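Local atomic coordinates of smoothened (Xenopus laevis, PDB entry 5KZZ), a protein that probably acts as a Frizzled-type G-protein-coupled receptor of Hedgehog signalling that cholesterol directly activates, represented here by its extracellular cysteine-rich domain. Residues A[9-13]-A[121-125]; A[35-39]-A[85-89]; A[63-68]-A[96-100]; A[70-75]-A[88-93]. All coordinates share one frame. Residues are numbered along the deposited sequence.

Interaction 1: A[9-13]-A[121-125]; sequences KCKKT and PEGCP. With ZN (zinc ion), chain D; ZN (zinc ion), chain C.
The only covalent link between these two segments, which come from opposite ends of the domain and exchange no hydrogen bond, is a disulfide. Cys10 SG and Cys124 SG are 2.0 Å apart with a left-handed chi3 of -94°; both cysteines take the m rotamer, and their CA atoms, 5.4 Å apart, set the register. Residues 11-13 form an edge strand, paired through the backbone of Cys10 and Lys12 with Leu87 and Val85. Residues 121-125 form an irregular loop around the bridge. Gly123 turns it at phi/psi 84/27, left-handed values easy for a residue without CB, and its O lies 3.6 Å from Cys10 SG. Two rigid prolines flank the sulfurs: Pro121 CG rests 3.6 Å from Lys9 O, and Pro125 CD 4.1 Å from Cys10 SG. Lys11 curls back, NZ 4.1 Å from Pro125 CG, its charge weakly paired with Glu86. Glu122 points away, and its carboxylate bridges two zinc ions, OE2 1.9 Å from the zinc of chain D and OE1 2.1 Å from the zinc of chain C, which Glu127 also binds. Such a clasp of N- and C-terminal segments belongs to the disulfide framework of Smoothened's Frizzled-like cysteine-rich domain.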
loop_
_atom_site.group_PDB
_atom_site.type_symbol
_atom_site.label_atom_id
_atom_site.label_comp_id
_atom_site.label_asym_id
_atom_site.label_seq_id
_atom_site.Cartn_x
_atom_site.Cartn_y
_atom_site.Cartn_z
ATOM N N LYS A 9 11.573 12.646 2.405
ATOM C CA LYS A 9 10.378 12.588 1.569
ATOM C C LYS A 9 9.859 11.166 1.413
ATOM O O LYS A 9 8.685 10.956 1.108
ATOM C CB LYS A 9 10.653 13.183 0.185
ATOM C CG LYS A 9 9.539 14.075 -0.348
ATOM C CD LYS A 9 8.792 14.779 0.774
ATOM C CE LYS A 9 7.833 15.831 0.235
ATOM N NZ LYS A 9 7.031 16.454 1.325
ATOM N N CYS A 10 10.734 10.189 1.627
ATOM C CA CYS A 10 10.370 8.793 1.419
ATOM C C CYS A 10 9.758 8.139 2.647
ATOM O O CYS A 10 9.161 7.077 2.542
ATOM C CB CYS A 10 11.590 7.988 0.974
ATOM S SG CYS A 10 12.108 8.317 -0.723
ATOM N N LYS A 11 9.916 8.772 3.803
ATOM C CA LYS A 11 9.439 8.217 5.060
ATOM C C LYS A 11 8.565 9.218 5.797
ATOM O O LYS A 11 8.680 10.431 5.598
ATOM C CB LYS A 11 10.622 7.779 5.927
ATOM C CG LYS A 11 11.293 6.504 5.425
ATOM C CD LYS A 11 12.683 6.312 6.006
ATOM C CE LYS A 11 13.735 7.021 5.163
ATOM N NZ LYS A 11 13.911 6.380 3.828
ATOM N N LYS A 12 7.670 8.702 6.628
ATOM C CA LYS A 12 6.786 9.546 7.408
ATOM C C LYS A 12 6.861 9.148 8.878
ATOM O O LYS A 12 6.821 7.964 9.207
ATOM C CB LYS A 12 5.348 9.440 6.902
ATOM C CG LYS A 12 4.363 10.315 7.662
ATOM C CD LYS A 12 3.050 10.465 6.904
ATOM C CE LYS A 12 2.068 11.350 7.673
ATOM N NZ LYS A 12 0.726 11.410 7.012
ATOM N N THR A 13 6.973 10.146 9.753
ATOM C CA THR A 13 7.038 9.919 11.196
ATOM C C THR A 13 5.706 9.421 11.747
ATOM O O THR A 13 4.656 9.985 11.447
ATOM C CB THR A 13 7.447 11.208 11.937
ATOM O OG1 THR A 13 8.792 11.537 11.582
ATOM C CG2 THR A 13 7.369 11.013 13.440
ATOM N N PRO A 121 6.267 9.063 -3.581
ATOM C CA PRO A 121 7.466 9.868 -3.825
ATOM C C PRO A 121 8.480 9.190 -4.741
ATOM O O PRO A 121 8.558 7.968 -4.901
ATOM C CB PRO A 121 8.041 10.066 -2.418
ATOM C CG PRO A 121 7.455 8.939 -1.609
ATOM C CD PRO A 121 6.103 8.719 -2.159
ATOM N N GLU A 122 9.281 10.034 -5.354
ATOM C CA GLU A 122 10.349 9.590 -6.207
ATOM C C GLU A 122 11.654 9.509 -5.418
ATOM O O GLU A 122 11.853 10.262 -4.459
ATOM C CB GLU A 122 10.469 10.545 -7.384
ATOM C CG GLU A 122 11.627 10.277 -8.273
ATOM C CD GLU A 122 11.427 9.086 -9.201
ATOM O OE1 GLU A 122 10.857 8.030 -8.826
ATOM O OE2 GLU A 122 11.907 9.193 -10.337
ATOM N N GLY A 123 12.516 8.571 -5.793
ATOM C CA GLY A 123 13.844 8.476 -5.217
ATOM C C GLY A 123 13.901 7.721 -3.906
ATOM O O GLY A 123 14.799 7.955 -3.094
ATOM N N CYS A 124 12.960 6.801 -3.707
ATOM C CA CYS A 124 12.882 6.031 -2.470
ATOM C C CYS A 124 13.564 4.662 -2.564
ATOM O O CYS A 124 13.529 4.008 -3.601
ATOM C CB CYS A 124 11.423 5.867 -2.071
ATOM S SG CYS A 124 10.629 7.456 -1.821
ATOM N N PRO A 125 14.180 4.217 -1.460
ATOM C CA PRO A 125 14.973 2.982 -1.479
ATOM C C PRO A 125 14.180 1.722 -1.831
ATOM O O PRO A 125 14.760 0.803 -2.415
ATOM C CB PRO A 125 15.508 2.890 -0.044
ATOM C CG PRO A 125 14.591 3.751 0.769
ATOM C CD PRO A 125 14.198 4.868 -0.141
HETATM ZN ZN ZN D . 12.570 7.916 -11.582
HETATM ZN ZN ZN C . 11.437 6.097 -9.278
#

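Interaction 2: A[35-39]-A[85-89]; sequences STVLA and VELPS
Leu38 reaches over the end of strand 84-86, covering Val85 and the proline-containing link that leads from this strand toward helix 90-97 of the Frizzled-type domain. Its backbone sits in a type I beta turn from Thr36 to Ala39, closed by Ala39 N to Thr36 O at 3.1 Å, while residues 85-88 stay extended. The closest CA pair, Leu38 and Leu87, is 7.6 Å apart, so side chains fill the gap. With the mt rotamer (-53°, -177°), Leu38 sends CD1 to 4.1 Å from Val85 CG2 and 4.0 Å from Pro88 CD, and CD2 to 3.9 Å from Leu87 CD1; a branched aliphatic chain can meet all three at once. CD1 also lies 3.5 Å from Glu86 O. Val37 adds a smaller contact, its CG1 3.7 Å from Val85 CG1, both valines having chi1 near 67°. Glu86 points away. Just before the beta turn, Ser35, whose short hydroxyl can fold back on the backbone, forms an ST turn: its OG accepts from Val37 N at 3.1 Å.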
loop_
_atom_site.group_PDB
_atom_site.type_symbol
_atom_site.label_atom_id
_atom_site.label_comp_id
_atom_site.label_asym_id
_atom_site.label_seq_id
_atom_site.Cartn_x
_atom_site.Cartn_y
_atom_site.Cartn_z
ATOM N N SER A 35 2.099 0.792 10.468
ATOM C CA SER A 35 1.284 1.921 10.883
ATOM C C SER A 35 0.147 2.046 9.894
ATOM O O SER A 35 0.290 1.651 8.739
ATOM C CB SER A 35 2.104 3.212 10.908
ATOM O OG SER A 35 1.269 4.343 11.102
ATOM N N THR A 36 -0.973 2.598 10.348
ATOM C CA THR A 36 -2.115 2.846 9.477
ATOM C C THR A 36 -2.108 4.265 8.897
ATOM O O THR A 36 -3.061 4.667 8.226
ATOM C CB THR A 36 -3.440 2.618 10.235
ATOM O OG1 THR A 36 -3.511 3.503 11.363
ATOM C CG2 THR A 36 -3.528 1.191 10.731
ATOM N N VAL A 37 -1.025 5.011 9.130
ATOM C CA VAL A 37 -1.004 6.431 8.790
ATOM C C VAL A 37 -1.136 6.711 7.277
ATOM O O VAL A 37 -1.614 7.781 6.891
ATOM C CB VAL A 37 0.281 7.115 9.351
ATOM C CG1 VAL A 37 1.525 6.611 8.657
ATOM C CG2 VAL A 37 0.189 8.635 9.236
ATOM N N LEU A 38 -0.754 5.773 6.408
ATOM C CA LEU A 38 -0.855 6.005 4.961
ATOM C C LEU A 38 -2.219 5.643 4.409
ATOM O O LEU A 38 -2.602 6.098 3.323
ATOM C CB LEU A 38 0.197 5.202 4.208
ATOM C CG LEU A 38 1.620 5.410 4.712
ATOM C CD1 LEU A 38 2.582 4.625 3.849
ATOM C CD2 LEU A 38 1.986 6.900 4.687
ATOM N N ALA A 39 -2.960 4.820 5.150
ATOM C CA ALA A 39 -4.280 4.382 4.701
ATOM C C ALA A 39 -5.321 5.386 5.168
ATOM O O ALA A 39 -5.859 5.271 6.280
ATOM C CB ALA A 39 -4.591 2.994 5.232
ATOM N N VAL A 85 7.477 5.251 8.814
ATOM C CA VAL A 85 6.917 4.349 7.836
ATOM C C VAL A 85 7.458 4.719 6.457
ATOM O O VAL A 85 7.683 5.893 6.166
ATOM C CB VAL A 85 5.376 4.399 7.874
ATOM C CG1 VAL A 85 4.861 5.743 7.420
ATOM C CG2 VAL A 85 4.818 3.351 7.011
ATOM N N GLU A 86 7.719 3.717 5.628
ATOM C CA GLU A 86 8.134 3.923 4.245
ATOM C C GLU A 86 6.897 4.138 3.362
ATOM O O GLU A 86 5.898 3.452 3.547
ATOM C CB GLU A 86 8.955 2.713 3.767
ATOM C CG GLU A 86 9.521 2.796 2.351
ATOM C CD GLU A 86 9.956 4.194 1.938
ATOM O OE1 GLU A 86 10.710 4.848 2.692
ATOM O OE2 GLU A 86 9.530 4.643 0.854
ATOM N N LEU A 87 6.955 5.098 2.434
ATOM C CA LEU A 87 5.847 5.373 1.503
ATOM C C LEU A 87 5.931 4.508 0.240
ATOM O O LEU A 87 7.033 4.101 -0.138
ATOM C CB LEU A 87 5.839 6.855 1.106
ATOM C CG LEU A 87 4.991 7.773 1.982
ATOM C CD1 LEU A 87 5.520 7.786 3.401
ATOM C CD2 LEU A 87 4.988 9.165 1.402
ATOM N N PRO A 88 4.778 4.228 -0.418
ATOM C CA PRO A 88 4.798 3.532 -1.712
ATOM C C PRO A 88 5.511 4.395 -2.742
ATOM O O PRO A 88 5.375 5.618 -2.713
ATOM C CB PRO A 88 3.314 3.365 -2.066
ATOM C CG PRO A 88 2.621 4.464 -1.305
ATOM C CD PRO A 88 3.406 4.598 -0.021
ATOM N N SER A 89 6.270 3.783 -3.634
ATOM C CA SER A 89 7.120 4.556 -4.527
ATOM C C SER A 89 6.416 5.032 -5.797
ATOM O O SER A 89 5.435 4.438 -6.255
ATOM C CB SER A 89 8.347 3.736 -4.910
ATOM O OG SER A 89 7.972 2.637 -5.716
#

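Interaction 3: A[63-68]-A[96-100]; sequences RCWDAI and TRVPC. With ZN (zinc ion), chain F; ACT (acetate ion), chain I.
The covalent link comes first: Cys64 SG and Cys100 SG are 2.1 Å apart with chi3 104°, Cys64 in the t rotamer and Cys100 in m. Their CA atoms are 4.7 Å apart, and a second close pair, Ala67 with Thr96 at 5.4 Å, lies one helical turn further along helix 62-76. Beside the bridge, Cys64 CB makes a close van der Waals contact with Pro99 O at 3.5 Å.

Apolar packing fills in around the bridge. Ala67, pointing at the other segment, is small enough to let Pro99 in, its CB 3.6 Å from Pro99 CG. Ile68 CB touches Cys100 SG at 3.9 Å, and Ile68 CG1 lies 3.8 Å from Thr96 CG2. The disulfide thus pins the early part of helix 62-76 to the segment that follows helix 90-97, joining two helices of the Frizzled-type cysteine-rich fold, with Phe112 of helix 110-114 touching Thr96 and Cys100.

Between the two segments there are no hydrogen bonds; those of the backbone run inside each: Ile68 N to Cys64 O at 2.8 Å continues the helix, and Cys100 N to Thr96 O at 3.1 Å holds the turn of residues 96-100. Thr96 OG1 bonds to an outside partner, Leu92 O, leaving its methyl for Ile68.

Among the bound ions, an acetate, probably from the crystallisation liquor, occupies the amide-rich helix start, with Arg63 N 2.8 Å from its OXT and Cys64 N 2.9 Å from its O. Asp66 OD1 binds Zn at 2.0 Å.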
loop_
_atom_site.group_PDB
_atom_site.type_symbol
_atom_site.label_atom_id
_atom_site.label_comp_id
_atom_site.label_asym_id
_atom_site.label_seq_id
_atom_site.Cartn_x
_atom_site.Cartn_y
_atom_site.Cartn_z
ATOM N N ARG A 63 -4.697 -9.679 -14.060
ATOM C CA ARG A 63 -3.478 -8.957 -14.401
ATOM C C ARG A 63 -3.351 -7.700 -13.556
ATOM O O ARG A 63 -2.293 -7.428 -12.985
ATOM C CB ARG A 63 -3.438 -8.630 -15.893
ATOM C CG ARG A 63 -3.188 -9.880 -16.719
ATOM C CD ARG A 63 -3.065 -9.575 -18.209
ATOM N NE ARG A 63 -4.322 -9.100 -18.764
ATOM C CZ ARG A 63 -4.454 -8.525 -19.956
ATOM N NH1 ARG A 63 -3.400 -8.356 -20.747
ATOM N NH2 ARG A 63 -5.652 -8.128 -20.363
ATOM N N CYS A 64 -4.446 -6.962 -13.416
ATOM C CA CYS A 64 -4.420 -5.822 -12.523
ATOM C C CYS A 64 -4.159 -6.273 -11.078
ATOM O O CYS A 64 -3.360 -5.659 -10.365
ATOM C CB CYS A 64 -5.727 -5.044 -12.613
ATOM S SG CYS A 64 -5.904 -3.765 -11.316
ATOM N N TRP A 65 -4.800 -7.361 -10.654
ATOM C CA TRP A 65 -4.633 -7.828 -9.280
ATOM C C TRP A 65 -3.172 -8.130 -8.938
ATOM O O TRP A 65 -2.674 -7.713 -7.894
ATOM C CB TRP A 65 -5.513 -9.056 -9.029
ATOM C CG TRP A 65 -5.487 -9.509 -7.598
ATOM C CD1 TRP A 65 -5.034 -10.703 -7.130
ATOM C CD2 TRP A 65 -5.880 -8.744 -6.438
ATOM N NE1 TRP A 65 -5.136 -10.737 -5.757
ATOM C CE2 TRP A 65 -5.654 -9.551 -5.312
ATOM C CE3 TRP A 65 -6.403 -7.455 -6.244
ATOM C CZ2 TRP A 65 -5.954 -9.130 -4.017
ATOM C CZ3 TRP A 65 -6.696 -7.038 -4.953
ATOM C CH2 TRP A 65 -6.459 -7.871 -3.861
ATOM N N ASP A 66 -2.471 -8.826 -9.827
ATOM C CA ASP A 66 -1.084 -9.158 -9.551
ATOM C C ASP A 66 -0.230 -7.902 -9.401
ATOM O O ASP A 66 0.656 -7.838 -8.532
ATOM C CB ASP A 66 -0.501 -10.047 -10.655
ATOM C CG ASP A 66 0.830 -10.631 -10.256
ATOM O OD1 ASP A 66 0.822 -11.524 -9.393
ATOM O OD2 ASP A 66 1.888 -10.176 -10.734
ATOM N N ALA A 67 -0.484 -6.906 -10.249
ATOM C CA ALA A 67 0.258 -5.653 -10.173
ATOM C C ALA A 67 -0.072 -4.844 -8.923
ATOM O O ALA A 67 0.801 -4.239 -8.302
ATOM C CB ALA A 67 -0.023 -4.822 -11.398
ATOM N N ILE A 68 -1.350 -4.805 -8.562
ATOM C CA ILE A 68 -1.792 -3.890 -7.506
ATOM C C ILE A 68 -1.539 -4.427 -6.102
ATOM O O ILE A 68 -1.420 -3.633 -5.159
ATOM C CB ILE A 68 -3.301 -3.526 -7.699
ATOM C CG1 ILE A 68 -3.604 -2.152 -7.092
ATOM C CG2 ILE A 68 -4.213 -4.563 -7.102
ATOM C CD1 ILE A 68 -5.052 -1.723 -7.236
ATOM N N THR A 96 1.797 0.089 -11.913
ATOM C CA THR A 96 0.488 -0.464 -11.611
ATOM C C THR A 96 -0.602 0.197 -12.452
ATOM O O THR A 96 -1.614 -0.421 -12.767
ATOM C CB THR A 96 0.187 -0.313 -10.107
ATOM O OG1 THR A 96 1.291 -0.844 -9.362
ATOM C CG2 THR A 96 -1.074 -1.056 -9.727
ATOM N N ARG A 97 -0.369 1.451 -12.815
ATOM C CA ARG A 97 -1.322 2.244 -13.584
ATOM C C ARG A 97 -1.709 1.602 -14.897
ATOM O O ARG A 97 -2.825 1.774 -15.355
ATOM C CB ARG A 97 -0.753 3.636 -13.887
ATOM C CG ARG A 97 -1.134 4.708 -12.904
ATOM C CD ARG A 97 -1.091 6.079 -13.560
ATOM N NE ARG A 97 0.151 6.320 -14.297
ATOM C CZ ARG A 97 0.719 7.517 -14.429
ATOM N NH1 ARG A 97 0.167 8.577 -13.856
ATOM N NH2 ARG A 97 1.846 7.653 -15.118
ATOM N N VAL A 98 -0.784 0.895 -15.529
ATOM C CA VAL A 98 -1.090 0.399 -16.858
ATOM C C VAL A 98 -2.014 -0.817 -16.764
ATOM O O VAL A 98 -3.118 -0.778 -17.296
ATOM C CB VAL A 98 0.181 0.086 -17.663
ATOM C CG1 VAL A 98 -0.197 -0.394 -19.044
ATOM C CG2 VAL A 98 1.076 1.318 -17.728
ATOM N N PRO A 99 -1.616 -1.882 -16.044
ATOM C CA PRO A 99 -2.580 -2.987 -16.008
ATOM C C PRO A 99 -3.880 -2.673 -15.281
ATOM O O PRO A 99 -4.878 -3.357 -15.512
ATOM C CB PRO A 99 -1.818 -4.098 -15.279
ATOM C CG PRO A 99 -0.689 -3.463 -14.666
ATOM C CD PRO A 99 -0.326 -2.277 -15.463
ATOM N N CYS A 100 -3.887 -1.641 -14.446
ATOM C CA CYS A 100 -5.090 -1.288 -13.712
ATOM C C CYS A 100 -5.689 -0.025 -14.282
ATOM O O CYS A 100 -6.465 0.629 -13.616
ATOM C CB CYS A 100 -4.784 -1.105 -12.230
ATOM S SG CYS A 100 -4.196 -2.598 -11.418
HETATM ZN ZN ZN F . 2.591 -12.284 -8.940
HETATM C C ACT I . -7.124 -8.057 -16.051
HETATM O O ACT I . -6.585 -7.132 -15.401
HETATM O OXT ACT I . -6.764 -9.241 -15.868
HETATM C CH3 ACT I . -8.207 -7.745 -17.051
#

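Interaction 4: A[70-75]-A[88-93]; sequences PLLCAV and PSQGLC
This is apolar packing near the centre of the domain, where the second half of helix 62-76 meets the start of helix 90-97 and the loop before it. The closest backbone approach is Ala74 to Pro88, with CA atoms 5.4 Å apart; the small alanine permits it, its CB 4.0 Å from Pro88 CB. Pro88 also meets Leu71 CD1 through its CB at 3.8 Å and Val75 CG2 through its CG at 3.9 Å. From the new helix Leu92 (rotamer tp) points across, CD2 lying 3.9 Å from Leu71 CD1 and CD1 4.2 Å from Pro70 CG. Leu71 is also tp, and its CD1 touches both Pro88 and Leu92. Pro70, having no amide hydrogen, kinks helix 62-76. Ser89 supplies the N-cap: its OG accepts from Leu92 N at 3.0 Å, which fixes the helix start. Cys73 is disulfide-bonded to Cys24 and Cys93 to Cys115, so both helices are also tied to other parts of the chain; such packing of disulfide-linked helices is typical of the Frizzled-type cysteine-rich domain.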
loop_
_atom_site.group_PDB
_atom_site.type_symbol
_atom_site.label_atom_id
_atom_site.label_comp_id
_atom_site.label_asym_id
_atom_site.label_seq_id
_atom_site.Cartn_x
_atom_site.Cartn_y
_atom_site.Cartn_z
ATOM N N PRO A 70 1.146 -5.500 -4.423
ATOM C CA PRO A 70 2.208 -4.892 -3.619
ATOM C C PRO A 70 1.933 -3.413 -3.328
ATOM O O PRO A 70 2.393 -2.926 -2.314
ATOM C CB PRO A 70 3.463 -5.073 -4.495
ATOM C CG PRO A 70 2.933 -5.268 -5.888
ATOM C CD PRO A 70 1.688 -6.081 -5.663
ATOM N N LEU A 71 1.193 -2.731 -4.197
ATOM C CA LEU A 71 0.843 -1.337 -3.936
ATOM C C LEU A 71 -0.133 -1.259 -2.764
ATOM O O LEU A 71 0.073 -0.461 -1.847
ATOM C CB LEU A 71 0.264 -0.684 -5.208
ATOM C CG LEU A 71 -0.081 0.809 -5.100
ATOM C CD1 LEU A 71 1.113 1.552 -4.597
ATOM C CD2 LEU A 71 -0.534 1.332 -6.467
ATOM N N LEU A 72 -1.176 -2.093 -2.778
ATOM C CA LEU A 72 -2.120 -2.094 -1.674
ATOM C C LEU A 72 -1.426 -2.441 -0.373
ATOM O O LEU A 72 -1.705 -1.831 0.658
ATOM C CB LEU A 72 -3.266 -3.065 -1.947
ATOM C CG LEU A 72 -4.213 -2.695 -3.092
ATOM C CD1 LEU A 72 -5.235 -3.796 -3.323
ATOM C CD2 LEU A 72 -4.902 -1.355 -2.826
ATOM N N CYS A 73 -0.520 -3.413 -0.401
ATOM C CA CYS A 73 0.175 -3.756 0.821
ATOM C C CYS A 73 1.094 -2.632 1.320
ATOM O O CYS A 73 1.204 -2.407 2.523
ATOM C CB CYS A 73 0.930 -5.056 0.609
ATOM S SG CYS A 73 -0.222 -6.479 0.422
ATOM N N ALA A 74 1.725 -1.914 0.391
ATOM C CA ALA A 74 2.587 -0.792 0.746
ATOM C C ALA A 74 1.809 0.387 1.333
ATOM O O ALA A 74 2.373 1.192 2.057
ATOM C CB ALA A 74 3.398 -0.352 -0.475
ATOM N N VAL A 75 0.526 0.513 0.995
ATOM C CA VAL A 75 -0.325 1.563 1.531
ATOM C C VAL A 75 -0.984 1.144 2.845
ATOM O O VAL A 75 -0.993 1.905 3.817
ATOM C CB VAL A 75 -1.411 1.932 0.488
ATOM C CG1 VAL A 75 -2.535 2.794 1.085
ATOM C CG2 VAL A 75 -0.771 2.620 -0.715
ATOM N N PRO A 88 4.778 4.228 -0.418
ATOM C CA PRO A 88 4.798 3.532 -1.712
ATOM C C PRO A 88 5.511 4.395 -2.742
ATOM O O PRO A 88 5.375 5.618 -2.713
ATOM C CB PRO A 88 3.314 3.365 -2.066
ATOM C CG PRO A 88 2.621 4.464 -1.305
ATOM C CD PRO A 88 3.406 4.598 -0.021
ATOM N N SER A 89 6.270 3.783 -3.634
ATOM C CA SER A 89 7.120 4.556 -4.527
ATOM C C SER A 89 6.416 5.032 -5.797
ATOM O O SER A 89 5.435 4.438 -6.255
ATOM C CB SER A 89 8.347 3.736 -4.910
ATOM O OG SER A 89 7.972 2.637 -5.716
ATOM N N GLN A 90 6.953 6.107 -6.383
ATOM C CA GLN A 90 6.491 6.572 -7.674
ATOM C C GLN A 90 6.574 5.436 -8.716
ATOM O O GLN A 90 5.647 5.241 -9.507
ATOM C CB GLN A 90 7.315 7.795 -8.096
ATOM C CG GLN A 90 6.981 8.340 -9.454
ATOM C CD GLN A 90 5.627 9.005 -9.553
ATOM O OE1 GLN A 90 5.127 9.187 -10.661
ATOM N NE2 GLN A 90 5.020 9.366 -8.409
ATOM N N GLY A 91 7.669 4.675 -8.702
ATOM C CA GLY A 91 7.858 3.616 -9.671
ATOM C C GLY A 91 6.803 2.541 -9.550
ATOM O O GLY A 91 6.230 2.104 -10.549
ATOM N N LEU A 92 6.526 2.123 -8.328
ATOM C CA LEU A 92 5.470 1.144 -8.110
ATOM C C LEU A 92 4.110 1.651 -8.596
ATOM O O LEU A 92 3.369 0.930 -9.248
ATOM C CB LEU A 92 5.408 0.774 -6.638
ATOM C CG LEU A 92 4.318 -0.213 -6.240
ATOM C CD1 LEU A 92 4.462 -1.501 -7.024
ATOM C CD2 LEU A 92 4.454 -0.483 -4.747
ATOM N N CYS A 93 3.771 2.905 -8.302
ATOM C CA CYS A 93 2.527 3.472 -8.825
ATOM C C CYS A 93 2.477 3.483 -10.358
ATOM O O CYS A 93 1.474 3.086 -10.955
ATOM C CB CYS A 93 2.313 4.892 -8.302
ATOM S SG CYS A 93 0.754 5.655 -8.891
#

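Interactions 1, 2 and 4 form one continuous patch. Strands 11-13 and 84-86 join interactions 1 and 2, whose centres are 10 Å apart, through Lys12 O to Val85 N at 2.8 Å; Pro121 O lies 2.9 Å from Gln90 N, tying interaction 1 to interaction 4. Pro88 serves interactions 2 and 4 (centres 9 Å apart), and Leu38 CB packs 3.5 Å from Val75 O. Interaction 3 continues the same helix pair, with Thr96 OG1 4.1 Å from Leu71 CD2, but its centre is 22 Å from that of interaction 1. The zinc site of Glu122 and Glu127 adjoins interaction 4, Glu127 also bonding Gly91 N; Asp66 in interaction 3 holds a different zinc.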